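Local structure of putative alpha-galactosidase (Bacteroides fragilis, 4NZJ) at residues A[401-406]-A[413-418]; A[297-302]-A[349-354]; A[340-345]-A[465-470]; A[308-313]-A[389-394]; A[384-389]-A[406-411]. The protein probably hydrolyses terminal, non-reducing alpha-D-galactose residues of alpha-D-galactosides. All coordinates share one frame; numbering follows the deposited sequence.

Contact 1: residues A[401-406]-A[413-418]; sequences YDIWVK and KAVACF
Asp402 and Phe418 face each other as a hydrogen-bonded pair of an antiparallel hairpin in the C-terminal beta-sandwich domain, and their side chains run side by side in the same direction. The carboxylate oxygen OD2 of Asp402 lies 3.5 Å from CD2 of Phe418, at the edge of the ring and in its plane; carboxylate and ring planes stand 69° apart. The same OD2 accepts a hydrogen bond of 3.0 Å from NE1 of Trp404, reached on its anti side, and OD1 is in a salt bridge with Arg420, which together fix the rotation of this buried carboxylate. Trp404 and Ala416 touch across the sheet through their CB atoms, at 4.2 Å, and Ala416 O lies at the edge of the indole. On the other face, in the conformer given, CD1 of Ile403 comes within 3.6 Å of SG of Cys417, while its CG2, anti to the backbone N, meets CG1 of Val415 at 4.0 Å. Six backbone hydrogen bonds tie Asp402, Trp404 and Lys406 to Phe418, Ala416 and Ala414. Trp404 and Phe418 face helix 341-353 of the barrel domain, Ile403 and Cys417 lie against strand 425-430, and strands 393-397 and 468-473 flank the hairpin.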
# COMPACT_ATOMS: atom_id res chain seq x y z
N TYR A 401 -2.63 19.05 -18.44
CA TYR A 401 -3.22 17.84 -17.88
C TYR A 401 -2.58 16.54 -18.36
O TYR A 401 -1.97 16.49 -19.45
CB TYR A 401 -4.74 17.81 -18.14
CG TYR A 401 -5.15 17.68 -19.60
CD1 TYR A 401 -5.20 16.43 -20.21
CD2 TYR A 401 -5.51 18.79 -20.34
CE1 TYR A 401 -5.59 16.30 -21.53
CE2 TYR A 401 -5.90 18.67 -21.67
CZ TYR A 401 -5.94 17.42 -22.25
OH TYR A 401 -6.32 17.29 -23.57
N ASP A 402 -2.72 15.51 -17.54
CA ASP A 402 -2.30 14.16 -17.87
C ASP A 402 -3.52 13.30 -18.14
O ASP A 402 -4.59 13.51 -17.55
CB ASP A 402 -1.63 13.46 -16.69
CG ASP A 402 -0.33 14.08 -16.25
OD1 ASP A 402 0.25 14.90 -16.99
OD2 ASP A 402 0.10 13.70 -15.13
N ILE A 403 -3.34 12.30 -19.00
CA ILE A 403 -4.27 11.18 -19.12
C ILE A 403 -3.50 9.92 -18.75
O ILE A 403 -2.53 9.57 -19.43
CB ILE A 403 -4.80 11.02 -20.56
CG1 ILE A 403 -5.54 12.27 -21.01
CG2 ILE A 403 -5.72 9.81 -20.66
CD1 ILE A 403 -6.72 12.64 -20.14
N TRP A 404 -3.92 9.26 -17.67
CA TRP A 404 -3.31 8.01 -17.23
C TRP A 404 -4.28 6.87 -17.51
O TRP A 404 -5.49 7.04 -17.35
CB TRP A 404 -3.02 8.05 -15.73
CG TRP A 404 -1.99 9.02 -15.29
CD1 TRP A 404 -2.13 10.38 -15.18
CD2 TRP A 404 -0.67 8.72 -14.85
NE1 TRP A 404 -0.97 10.94 -14.71
CE2 TRP A 404 -0.05 9.94 -14.49
CE3 TRP A 404 0.06 7.54 -14.72
CZ2 TRP A 404 1.26 10.02 -14.02
CZ3 TRP A 404 1.37 7.61 -14.25
CH2 TRP A 404 1.96 8.84 -13.91
N VAL A 405 -3.76 5.72 -17.91
CA VAL A 405 -4.60 4.60 -18.34
C VAL A 405 -4.12 3.31 -17.69
O VAL A 405 -2.94 2.96 -17.80
CB VAL A 405 -4.58 4.44 -19.86
CG1 VAL A 405 -5.50 3.31 -20.30
CG2 VAL A 405 -4.97 5.75 -20.53
N LYS A 406 -5.04 2.60 -17.04
CA LYS A 406 -4.73 1.37 -16.32
C LYS A 406 -5.66 0.25 -16.80
O LYS A 406 -6.85 0.25 -16.48
CB LYS A 406 -4.92 1.59 -14.81
CG LYS A 406 -4.39 0.48 -13.89
CD LYS A 406 -4.95 0.67 -12.49
CE LYS A 406 -4.14 0.01 -11.39
NZ LYS A 406 -3.94 -1.45 -11.57
N LYS A 413 -10.77 -0.58 -18.87
CA LYS A 413 -9.64 0.33 -18.67
C LYS A 413 -10.06 1.47 -17.75
O LYS A 413 -11.06 2.14 -18.01
CB LYS A 413 -9.18 0.92 -20.01
CG LYS A 413 -8.38 -0.03 -20.89
CD LYS A 413 -7.92 0.66 -22.16
CE LYS A 413 -7.05 -0.25 -23.02
NZ LYS A 413 -7.83 -1.35 -23.66
N ALA A 414 -9.30 1.68 -16.68
CA ALA A 414 -9.50 2.86 -15.85
C ALA A 414 -8.74 4.01 -16.50
O ALA A 414 -7.60 3.84 -16.94
CB ALA A 414 -9.00 2.62 -14.43
N VAL A 415 -9.38 5.18 -16.58
CA VAL A 415 -8.79 6.36 -17.19
C VAL A 415 -8.88 7.51 -16.20
O VAL A 415 -9.96 7.83 -15.72
CB VAL A 415 -9.53 6.73 -18.50
CG1 VAL A 415 -8.99 8.03 -19.09
CG2 VAL A 415 -9.41 5.60 -19.51
N ALA A 416 -7.73 8.12 -15.89
CA ALA A 416 -7.69 9.26 -14.99
C ALA A 416 -7.29 10.50 -15.77
O ALA A 416 -6.25 10.51 -16.43
CB ALA A 416 -6.70 9.02 -13.86
N CYS A 417 -8.11 11.54 -15.68
CA CYS A 417 -7.82 12.84 -16.27
C CYS A 417 -7.39 13.76 -15.16
O CYS A 417 -8.18 14.08 -14.27
CB CYS A 417 -9.06 13.40 -16.97
SG CYS A 417 -9.76 12.31 -18.22
N PHE A 418 -6.13 14.17 -15.18
CA PHE A 418 -5.54 14.89 -14.07
C PHE A 418 -5.08 16.27 -14.49
O PHE A 418 -4.19 16.42 -15.32
CB PHE A 418 -4.37 14.09 -13.51
CG PHE A 418 -3.51 14.84 -12.53
CD1 PHE A 418 -4.08 15.57 -11.49
CD2 PHE A 418 -2.12 14.81 -12.64
CE1 PHE A 418 -3.28 16.25 -10.58
CE2 PHE A 418 -1.32 15.49 -11.73
CZ PHE A 418 -1.90 16.21 -10.70

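Contact 2: residues A[297-302]-A[349-354]; sequences LNILEI and SLWCMM
Leu300 reaches from helix 296-303 into the angle between Leu350, Trp351 and Met354, and its two methyl groups do most of the touching. CD1 meets CD1 of Leu350 at 3.6 Å, the two side chains crossing at about a right angle. CD2 is held on another side by Met354, present as selenomethionine, whose SE lies 3.7 Å from it, and reaches CZ3 of Trp351 at 3.9 Å. Met354 is bent at its last torsion (chi3 -51°), which brings its CE over one face of the Trp351 indole, toward the rim. The packing thins out at Ile299, where CG2 makes a lighter touch, 4.1 Å from CH2 of Trp351. Beyond these side chains the helix turns more polar: Glu301 forms salt bridges with Arg394 and Arg397, and Asn298 bonds to Arg285. The short helix axes run almost parallel, 16° apart, but stay 11.8 Å from each other, so long side chains bridge most of the gap, though Leu300 CD2 also reaches CB of Leu350. Both helices belong to the TIM-barrel domain, and their apolar contact continues onto the C-terminal sheet: Phe418 of strand 413-419 lies against Leu300 and Leu350, Trp404 of strand 401-407 against Leu350 and Met354.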
# COMPACT_ATOMS: atom_id res chain seq x y z
N LEU A 297 4.07 16.22 -7.51
CA LEU A 297 4.20 16.30 -8.97
C LEU A 297 5.53 15.73 -9.44
O LEU A 297 5.61 15.09 -10.48
CB LEU A 297 4.07 17.74 -9.47
CG LEU A 297 2.69 18.38 -9.34
CD1 LEU A 297 2.67 19.71 -10.05
CD2 LEU A 297 1.60 17.45 -9.88
N ASN A 298 6.57 15.97 -8.65
CA ASN A 298 7.92 15.56 -9.03
C ASN A 298 8.08 14.05 -9.00
O ASN A 298 8.74 13.46 -9.86
CB ASN A 298 8.92 16.25 -8.13
CG ASN A 298 8.68 17.74 -8.07
OD1 ASN A 298 7.83 18.21 -7.32
ND2 ASN A 298 9.39 18.47 -8.90
N ILE A 299 7.44 13.42 -8.03
CA ILE A 299 7.49 11.97 -7.93
C ILE A 299 6.66 11.33 -9.05
O ILE A 299 7.04 10.28 -9.56
CB ILE A 299 7.10 11.49 -6.51
CG1 ILE A 299 8.25 11.84 -5.55
CG2 ILE A 299 6.83 9.99 -6.51
CD1 ILE A 299 8.01 11.52 -4.10
N LEU A 300 5.56 11.96 -9.46
CA LEU A 300 4.80 11.50 -10.63
C LEU A 300 5.68 11.44 -11.87
O LEU A 300 5.61 10.47 -12.62
CB LEU A 300 3.60 12.41 -10.91
CG LEU A 300 2.45 12.32 -9.92
CD1 LEU A 300 1.40 13.37 -10.25
CD2 LEU A 300 1.85 10.93 -9.92
N GLU A 301 6.49 12.47 -12.09
CA GLU A 301 7.37 12.51 -13.25
C GLU A 301 8.38 11.37 -13.22
O GLU A 301 8.72 10.81 -14.27
CB GLU A 301 8.13 13.85 -13.33
CG GLU A 301 7.26 15.09 -13.54
CD GLU A 301 6.43 15.06 -14.82
OE1 GLU A 301 6.86 14.49 -15.84
OE2 GLU A 301 5.31 15.63 -14.81
N ILE A 302 8.87 11.03 -12.03
CA ILE A 302 9.84 9.95 -11.87
C ILE A 302 9.20 8.58 -12.13
O ILE A 302 9.78 7.74 -12.83
CB ILE A 302 10.49 9.99 -10.47
CG1 ILE A 302 11.37 11.24 -10.35
CG2 ILE A 302 11.32 8.72 -10.22
CD1 ILE A 302 11.81 11.55 -8.93
N SER A 349 -5.56 9.46 -5.72
CA SER A 349 -6.07 8.89 -6.97
C SER A 349 -4.97 8.34 -7.86
O SER A 349 -5.10 7.25 -8.42
CB SER A 349 -6.86 9.94 -7.75
OG SER A 349 -7.94 10.42 -6.98
N LEU A 350 -3.88 9.08 -7.99
CA LEU A 350 -2.79 8.67 -8.87
C LEU A 350 -1.96 7.55 -8.26
O LEU A 350 -1.53 6.65 -8.96
CB LEU A 350 -1.94 9.89 -9.26
CG LEU A 350 -2.70 10.84 -10.21
CD1 LEU A 350 -1.98 12.17 -10.35
CD2 LEU A 350 -2.94 10.19 -11.58
N TRP A 351 -1.74 7.59 -6.94
CA TRP A 351 -1.13 6.44 -6.25
C TRP A 351 -1.98 5.18 -6.49
O TRP A 351 -1.44 4.08 -6.69
CB TRP A 351 -0.98 6.73 -4.75
CG TRP A 351 0.36 7.28 -4.30
CD1 TRP A 351 1.13 6.79 -3.29
CD2 TRP A 351 1.08 8.42 -4.82
NE1 TRP A 351 2.26 7.54 -3.13
CE2 TRP A 351 2.26 8.55 -4.06
CE3 TRP A 351 0.83 9.35 -5.85
CZ2 TRP A 351 3.21 9.55 -4.31
CZ3 TRP A 351 1.77 10.36 -6.08
CH2 TRP A 351 2.95 10.44 -5.31
N CYS A 352 -3.30 5.32 -6.50
CA CYS A 352 -4.15 4.18 -6.81
C CYS A 352 -3.95 3.70 -8.24
O CYS A 352 -3.72 2.51 -8.48
CB CYS A 352 -5.63 4.50 -6.54
SG CYS A 352 -6.03 4.54 -4.77
N MSE A 353 -4.00 4.63 -9.19
CA MSE A 353 -3.80 4.30 -10.62
C MSE A 353 -2.46 3.68 -10.91
O MSE A 353 -2.36 2.83 -11.78
CB MSE A 353 -3.91 5.56 -11.48
CG MSE A 353 -5.32 6.14 -11.53
SE MSE A 353 -6.55 5.05 -12.60
CE MSE A 353 -5.77 5.42 -14.37
N MSE A 354 -1.42 4.11 -10.20
CA MSE A 354 -0.05 3.62 -10.43
C MSE A 354 0.25 2.32 -9.72
O MSE A 354 1.39 1.86 -9.73
CB MSE A 354 0.95 4.70 -9.99
CG MSE A 354 0.87 5.93 -10.89
SE MSE A 354 2.26 7.26 -10.44
CE MSE A 354 1.97 7.41 -8.51

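Contact 3: residues A[340-345]-A[465-470]; sequences TQEQYK and PYQCKV
Gln343 leaves its helix with CG anti to the carbonyl carbon (chi1 -77°) and then runs extended, a course that puts NE2 of its tilted amide over the ring of Tyr466. NE2 sits 3.2 Å above the ring plane, over its centre, with amide and ring planes 55° apart; nearer the backbone, CG of Gln343 packs 3.6 Å from CG of Tyr466. The other end of the amide is fixed too, since OE1 accepts from N of Thr340 at 2.9 Å while OG1 of Thr340 accepts from N of Gln343. Glu342 takes a different start, CG anti to the backbone N (chi1 -163°), which sets CG 3.7 Å from CA of Gln467; a bend at chi2 then brings its carboxylate across the Gln467 side chain, without a direct polar bond to it. Water carries the polar link instead: one molecule donates to OE2 of Glu342 at 2.6 Å and accepts from N of Cys468 at 2.9 Å. Ser346 and Trp283 give Tyr466 further contacts, a hydrogen bond to its O and an edge-to-face ring pair. The reciprocal Thr340-Gln343 bonds are those of a capping box, here at the start of helix 341-353, where the catalytic barrel meets the C-terminal beta domain.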
# COMPACT_ATOMS: atom_id res chain seq x y z
N THR A 340 -3.68 21.39 -0.76
CA THR A 340 -5.13 21.57 -0.69
C THR A 340 -5.83 20.21 -0.68
O THR A 340 -5.23 19.19 -1.00
CB THR A 340 -5.66 22.39 -1.88
OG1 THR A 340 -5.62 21.60 -3.08
CG2 THR A 340 -4.85 23.67 -2.07
N GLN A 341 -7.11 20.22 -0.31
CA GLN A 341 -7.92 19.00 -0.29
C GLN A 341 -7.93 18.33 -1.66
O GLN A 341 -7.75 17.12 -1.78
CB GLN A 341 -9.35 19.31 0.17
CG GLN A 341 -10.35 18.15 0.08
CD GLN A 341 -10.19 17.11 1.18
OE1 GLN A 341 -9.51 17.34 2.19
NE2 GLN A 341 -10.83 15.96 0.99
N GLU A 342 -8.14 19.13 -2.70
CA GLU A 342 -8.17 18.59 -4.06
C GLU A 342 -6.82 18.00 -4.45
O GLU A 342 -6.76 16.95 -5.09
CB GLU A 342 -8.58 19.65 -5.08
CG GLU A 342 -9.02 19.06 -6.41
CD GLU A 342 -10.38 18.37 -6.31
OE1 GLU A 342 -11.40 19.08 -6.40
OE2 GLU A 342 -10.42 17.13 -6.16
N GLN A 343 -5.74 18.66 -4.04
CA GLN A 343 -4.40 18.14 -4.32
C GLN A 343 -4.17 16.80 -3.63
O GLN A 343 -3.67 15.86 -4.23
CB GLN A 343 -3.34 19.15 -3.89
CG GLN A 343 -3.20 20.29 -4.88
CD GLN A 343 -2.33 21.41 -4.39
OE1 GLN A 343 -2.07 21.54 -3.19
NE2 GLN A 343 -1.90 22.27 -5.31
N TYR A 344 -4.56 16.70 -2.36
CA TYR A 344 -4.50 15.43 -1.65
C TYR A 344 -5.34 14.33 -2.32
O TYR A 344 -4.91 13.19 -2.40
CB TYR A 344 -4.94 15.59 -0.20
CG TYR A 344 -3.94 16.29 0.69
CD1 TYR A 344 -2.57 16.00 0.63
CD2 TYR A 344 -4.36 17.22 1.64
CE1 TYR A 344 -1.67 16.63 1.47
CE2 TYR A 344 -3.47 17.85 2.48
CZ TYR A 344 -2.12 17.56 2.39
OH TYR A 344 -1.24 18.20 3.23
N LYS A 345 -6.52 14.68 -2.80
CA LYS A 345 -7.38 13.72 -3.50
C LYS A 345 -6.71 13.21 -4.78
O LYS A 345 -6.74 12.01 -5.07
CB LYS A 345 -8.74 14.35 -3.80
CG LYS A 345 -9.69 13.50 -4.65
CD LYS A 345 -10.15 12.24 -3.95
CE LYS A 345 -11.04 11.39 -4.85
NZ LYS A 345 -12.27 12.10 -5.28
N PRO A 465 -9.13 23.26 -10.53
CA PRO A 465 -7.68 23.26 -10.36
C PRO A 465 -7.20 22.04 -9.58
O PRO A 465 -7.82 21.66 -8.59
CB PRO A 465 -7.42 24.56 -9.58
CG PRO A 465 -8.57 25.45 -9.95
CD PRO A 465 -9.74 24.51 -10.07
N TYR A 466 -6.14 21.40 -10.08
CA TYR A 466 -5.52 20.27 -9.40
C TYR A 466 -6.36 18.99 -9.35
O TYR A 466 -5.94 18.02 -8.74
CB TYR A 466 -5.12 20.65 -7.97
CG TYR A 466 -4.40 21.97 -7.89
CD1 TYR A 466 -3.28 22.20 -8.66
CD2 TYR A 466 -4.86 22.99 -7.05
CE1 TYR A 466 -2.62 23.41 -8.61
CE2 TYR A 466 -4.19 24.20 -7.00
CZ TYR A 466 -3.08 24.40 -7.78
OH TYR A 466 -2.40 25.59 -7.74
N GLN A 467 -7.52 18.97 -10.00
CA GLN A 467 -8.46 17.87 -9.85
C GLN A 467 -8.14 16.69 -10.77
O GLN A 467 -7.72 16.86 -11.92
CB GLN A 467 -9.90 18.33 -10.11
CG GLN A 467 -10.93 17.23 -9.89
CD GLN A 467 -12.36 17.73 -9.94
OE1 GLN A 467 -12.67 18.69 -10.63
NE2 GLN A 467 -13.24 17.07 -9.18
N CYS A 468 -8.40 15.49 -10.25
CA CYS A 468 -8.29 14.26 -11.01
C CYS A 468 -9.64 13.58 -10.99
O CYS A 468 -10.17 13.28 -9.91
CB CYS A 468 -7.24 13.36 -10.37
SG CYS A 468 -6.93 11.84 -11.27
N LYS A 469 -10.24 13.38 -12.16
CA LYS A 469 -11.46 12.59 -12.28
C LYS A 469 -11.14 11.27 -12.96
O LYS A 469 -10.35 11.22 -13.91
CB LYS A 469 -12.54 13.34 -13.06
CG LYS A 469 -13.20 14.44 -12.25
CD LYS A 469 -14.30 15.13 -13.03
CE LYS A 469 -15.00 16.18 -12.18
NZ LYS A 469 -16.11 16.84 -12.90
N VAL A 470 -11.75 10.21 -12.46
CA VAL A 470 -11.47 8.86 -12.92
C VAL A 470 -12.73 8.20 -13.46
O VAL A 470 -13.84 8.39 -12.94
CB VAL A 470 -10.86 8.00 -11.78
CG1 VAL A 470 -10.54 6.59 -12.26
CG2 VAL A 470 -9.62 8.68 -11.21
O HOH W 1 -8.91 15.32 -7.37
O HOH W 2 -12.81 15.83 -6.09
O HOH W 3 -11.90 14.22 -7.96

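Contact 4: residues A[308-313]-A[389-394]; sequences EYAGPS and GRQAER
Ala310 and Gly311, in the loop that leads into barrel strand 315-317, meet the Gly389-Gln391 end of the linker that enters the C-terminal beta domain. CA of Gly311 approaches O of Gly389 at 3.3 Å, with an angle of 178° at the hydrogen, so the C-H points straight at the oxygen. This carbonyl is buried here without a conventional partner anywhere in the model, and the CA-H...O contact is what faces it; CD of Pro312 lies farther off, at 4.0 Å. Gly389 has a positive phi of 71°, and a CB there would run into Pro312 CD. Gln391 starts with CG anti to the backbone N (chi1 170°) and stays extended, which sets its OE1 3.4 Å from CB of Ala310; that oxygen is hydrogen-bonded to Asn316. A single water joins the backbones, donating to O of Ala310 at 3.0 Å and accepting from N of Gln391 at 2.9 Å. By these two links a loop of the TIM barrel meets the connection into strand 393-397 of the C-terminal sheet.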
# COMPACT_ATOMS: atom_id res chain seq x y z
N GLU A 308 6.43 -0.60 -16.79
CA GLU A 308 6.80 -1.96 -17.23
C GLU A 308 7.46 -2.81 -16.14
O GLU A 308 7.46 -4.04 -16.23
CB GLU A 308 7.71 -1.91 -18.46
CG GLU A 308 9.18 -1.63 -18.15
CD GLU A 308 10.00 -1.29 -19.38
OE1 GLU A 308 9.89 -0.15 -19.89
OE2 GLU A 308 10.76 -2.18 -19.84
N TYR A 309 8.03 -2.17 -15.13
CA TYR A 309 8.76 -2.88 -14.09
C TYR A 309 7.88 -3.31 -12.92
O TYR A 309 8.35 -4.03 -12.03
CB TYR A 309 9.90 -2.00 -13.58
CG TYR A 309 10.82 -1.55 -14.69
CD1 TYR A 309 11.74 -2.43 -15.26
CD2 TYR A 309 10.76 -0.25 -15.19
CE1 TYR A 309 12.58 -2.02 -16.28
CE2 TYR A 309 11.60 0.17 -16.21
CZ TYR A 309 12.50 -0.72 -16.76
OH TYR A 309 13.34 -0.32 -17.77
N ALA A 310 6.63 -2.88 -12.91
CA ALA A 310 5.72 -3.14 -11.80
C ALA A 310 4.72 -4.23 -12.13
O ALA A 310 4.37 -4.44 -13.29
CB ALA A 310 4.99 -1.87 -11.41
N GLY A 311 4.24 -4.88 -11.09
CA GLY A 311 3.23 -5.91 -11.22
C GLY A 311 3.09 -6.68 -9.93
O GLY A 311 3.76 -6.38 -8.93
N PRO A 312 2.23 -7.71 -9.93
CA PRO A 312 2.07 -8.52 -8.74
C PRO A 312 3.41 -8.95 -8.15
O PRO A 312 4.29 -9.42 -8.88
CB PRO A 312 1.26 -9.72 -9.25
CG PRO A 312 0.48 -9.16 -10.38
CD PRO A 312 1.40 -8.18 -11.05
N SER A 313 3.56 -8.75 -6.84
CA SER A 313 4.75 -9.14 -6.09
C SER A 313 5.99 -8.29 -6.37
O SER A 313 7.08 -8.68 -5.99
CB SER A 313 5.06 -10.63 -6.27
OG SER A 313 3.90 -11.43 -6.08
N GLY A 389 -2.81 -5.99 -11.70
CA GLY A 389 -1.64 -5.37 -11.10
C GLY A 389 -0.84 -4.49 -12.04
O GLY A 389 0.38 -4.36 -11.88
N ARG A 390 -1.51 -3.87 -13.00
CA ARG A 390 -0.83 -2.99 -13.95
C ARG A 390 -0.68 -1.59 -13.35
O ARG A 390 -1.64 -1.01 -12.85
CB ARG A 390 -1.61 -2.91 -15.27
CG ARG A 390 -1.71 -4.22 -16.03
CD ARG A 390 -0.57 -4.42 -17.02
NE ARG A 390 -1.01 -5.16 -18.20
CZ ARG A 390 -1.00 -6.48 -18.32
NH1 ARG A 390 -0.56 -7.24 -17.33
NH2 ARG A 390 -1.44 -7.05 -19.44
N GLN A 391 0.53 -1.06 -13.40
CA GLN A 391 0.77 0.34 -13.07
C GLN A 391 0.29 1.16 -14.26
O GLN A 391 0.70 0.92 -15.39
CB GLN A 391 2.25 0.59 -12.80
CG GLN A 391 2.63 2.06 -12.68
CD GLN A 391 4.00 2.26 -12.07
OE1 GLN A 391 4.42 1.51 -11.18
NE2 GLN A 391 4.71 3.28 -12.54
N ALA A 392 -0.59 2.13 -14.01
CA ALA A 392 -1.09 2.98 -15.09
C ALA A 392 0.04 3.63 -15.87
O ALA A 392 1.04 4.06 -15.29
CB ALA A 392 -2.00 4.06 -14.54
N GLU A 393 -0.13 3.71 -17.19
CA GLU A 393 0.76 4.47 -18.04
C GLU A 393 0.23 5.88 -18.16
O GLU A 393 -0.99 6.08 -18.22
CB GLU A 393 0.82 3.85 -19.44
CG GLU A 393 1.57 2.53 -19.51
CD GLU A 393 1.47 1.89 -20.88
OE1 GLU A 393 0.40 1.33 -21.20
OE2 GLU A 393 2.45 1.95 -21.64
N ARG A 394 1.13 6.86 -18.19
CA ARG A 394 0.73 8.22 -18.49
C ARG A 394 0.78 8.36 -20.01
O ARG A 394 1.82 8.68 -20.59
CB ARG A 394 1.62 9.24 -17.79
CG ARG A 394 1.17 10.68 -18.03
CD ARG A 394 2.03 11.67 -17.27
NE ARG A 394 3.42 11.63 -17.71
CZ ARG A 394 4.42 12.27 -17.11
NH1 ARG A 394 4.21 12.99 -16.03
NH2 ARG A 394 5.65 12.17 -17.60
O HOH W 4 2.62 -2.50 -14.76

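Contact 5: residues A[384-389]-A[406-411]; sequences NQDVLG and KPLADG
Asp386 grips Ala409 through its carboxylate: N of Ala409 donates to the syn lone pair of OD2 at 2.9 Å, in a bent bond (136°), and more weakly to OD1. CG is anti to the backbone N (chi1 -174°), which carries the carboxylate across to the other loop. OD2 also accepts from N of Leu388 at 3.1 Å, from above the carboxylate plane, forming an Asx turn that steadies the acid within its own loop. Beside this polar grip, in the conformer given, CG2 of Val387 touches CB of Ala409 at 3.5 Å, and CB of Leu388 adds a looser contact with the same methyl. The next shell is water. One molecule donates both to OD2 of Asp386 and to O of Pro407, and accepts from NZ of Lys406 at 2.8 Å; another links OD1 to N of Asp410. Lys406 NZ, also bonded to Arg390 O, stays 4.9 Å from OD2, so acid and amine are joined through water rather than directly. Segment 384-389 follows helix 378-384, segment 406-411 leaves strand 401-407 for the hairpin turn, and helix 341-353 packs on Asn384 and Lys406.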
# COMPACT_ATOMS: atom_id res chain seq x y z
N ASN A 384 -6.61 0.33 -7.33
CA ASN A 384 -5.26 0.03 -6.81
C ASN A 384 -5.03 -1.46 -6.61
O ASN A 384 -3.95 -1.99 -6.91
CB ASN A 384 -5.03 0.74 -5.48
CG ASN A 384 -3.64 0.47 -4.90
OD1 ASN A 384 -3.48 -0.39 -4.02
ND2 ASN A 384 -2.64 1.19 -5.39
N GLN A 385 -6.05 -2.13 -6.09
CA GLN A 385 -5.96 -3.55 -5.73
C GLN A 385 -6.35 -4.50 -6.87
O GLN A 385 -6.45 -5.71 -6.66
CB GLN A 385 -6.82 -3.80 -4.49
CG GLN A 385 -6.37 -3.03 -3.26
CD GLN A 385 -5.09 -3.58 -2.67
OE1 GLN A 385 -5.07 -4.67 -2.09
NE2 GLN A 385 -4.00 -2.83 -2.82
N ASP A 386 -6.58 -3.97 -8.07
CA ASP A 386 -6.97 -4.82 -9.19
C ASP A 386 -5.97 -5.95 -9.39
O ASP A 386 -4.77 -5.71 -9.44
CB ASP A 386 -7.10 -4.02 -10.48
CG ASP A 386 -7.66 -4.85 -11.62
OD1 ASP A 386 -8.89 -5.07 -11.66
OD2 ASP A 386 -6.86 -5.32 -12.47
N VAL A 387 -6.47 -7.18 -9.55
CA VAL A 387 -5.61 -8.36 -9.57
C VAL A 387 -4.64 -8.41 -10.76
O VAL A 387 -3.61 -9.08 -10.70
CB VAL A 387 -6.41 -9.68 -9.48
CG1 VAL A 387 -7.27 -9.70 -8.22
CG2 VAL A 387 -7.27 -9.91 -10.72
N LEU A 388 -4.95 -7.70 -11.84
CA LEU A 388 -4.02 -7.68 -12.98
C LEU A 388 -2.72 -6.97 -12.59
O LEU A 388 -1.64 -7.32 -13.08
CB LEU A 388 -4.66 -7.02 -14.20
CG LEU A 388 -3.86 -7.12 -15.51
CD1 LEU A 388 -3.69 -8.56 -15.96
CD2 LEU A 388 -4.53 -6.29 -16.59
N GLY A 389 -2.81 -5.99 -11.70
CA GLY A 389 -1.64 -5.37 -11.10
C GLY A 389 -0.84 -4.49 -12.04
O GLY A 389 0.38 -4.36 -11.88
N LYS A 406 -5.04 2.60 -17.04
CA LYS A 406 -4.73 1.37 -16.32
C LYS A 406 -5.66 0.25 -16.80
O LYS A 406 -6.85 0.25 -16.48
CB LYS A 406 -4.92 1.59 -14.81
CG LYS A 406 -4.39 0.48 -13.89
CD LYS A 406 -4.95 0.67 -12.49
CE LYS A 406 -4.14 0.01 -11.39
NZ LYS A 406 -3.94 -1.45 -11.57
N PRO A 407 -5.13 -0.72 -17.56
CA PRO A 407 -5.94 -1.90 -17.90
C PRO A 407 -6.31 -2.68 -16.64
O PRO A 407 -5.50 -2.76 -15.72
CB PRO A 407 -5.01 -2.72 -18.81
CG PRO A 407 -3.97 -1.75 -19.28
CD PRO A 407 -3.78 -0.80 -18.14
N LEU A 408 -7.52 -3.23 -16.61
CA LEU A 408 -8.03 -3.98 -15.46
C LEU A 408 -8.23 -5.45 -15.82
O LEU A 408 -8.33 -5.80 -17.00
CB LEU A 408 -9.35 -3.38 -14.96
CG LEU A 408 -9.32 -1.89 -14.61
CD1 LEU A 408 -10.73 -1.39 -14.30
CD2 LEU A 408 -8.39 -1.62 -13.44
N ALA A 409 -8.31 -6.32 -14.81
CA ALA A 409 -8.37 -7.76 -15.04
C ALA A 409 -9.60 -8.18 -15.85
O ALA A 409 -9.53 -9.13 -16.64
CB ALA A 409 -8.34 -8.51 -13.72
N ASP A 410 -10.71 -7.47 -15.66
CA ASP A 410 -11.97 -7.79 -16.34
C ASP A 410 -12.03 -7.31 -17.79
O ASP A 410 -13.06 -7.48 -18.45
CB ASP A 410 -13.17 -7.25 -15.55
CG ASP A 410 -13.19 -5.72 -15.43
OD1 ASP A 410 -12.36 -5.03 -16.07
OD2 ASP A 410 -14.03 -5.21 -14.67
N GLY A 411 -10.95 -6.70 -18.28
CA GLY A 411 -10.87 -6.26 -19.67
C GLY A 411 -11.16 -4.78 -19.86
O GLY A 411 -10.92 -4.24 -20.94
O HOH W 5 -3.45 -3.15 -9.34
O HOH W 6 -4.72 -3.58 -13.21
O HOH W 7 -11.07 -6.03 -13.03

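In the fold
Contacts 3, 4 and 5 join the catalytic TIM barrel to the C-terminal beta domain; contact 1 lies within the six-stranded antiparallel sheet and contact 2 within the barrel domain, and the two touch each other. Contacts 3, 4 and 5 each reach that sheet through one of its strands. Helix 341-353 serves contacts 2 and 3, whose centres are 12 Å apart, and packs its side chains on the hairpin of contact 1. Contacts 4 and 5 share Gly389, with centres 10 Å apart, whereas the centres of contacts 3 and 5 are 23 Å apart. Along the chain, contact 2 closes before contact 1 opens; contacts 1 and 5 cross, both nested inside the loop closed by contact 3. Helix 341-353 and the 384-394 connection thus hold the sheet against the barrel.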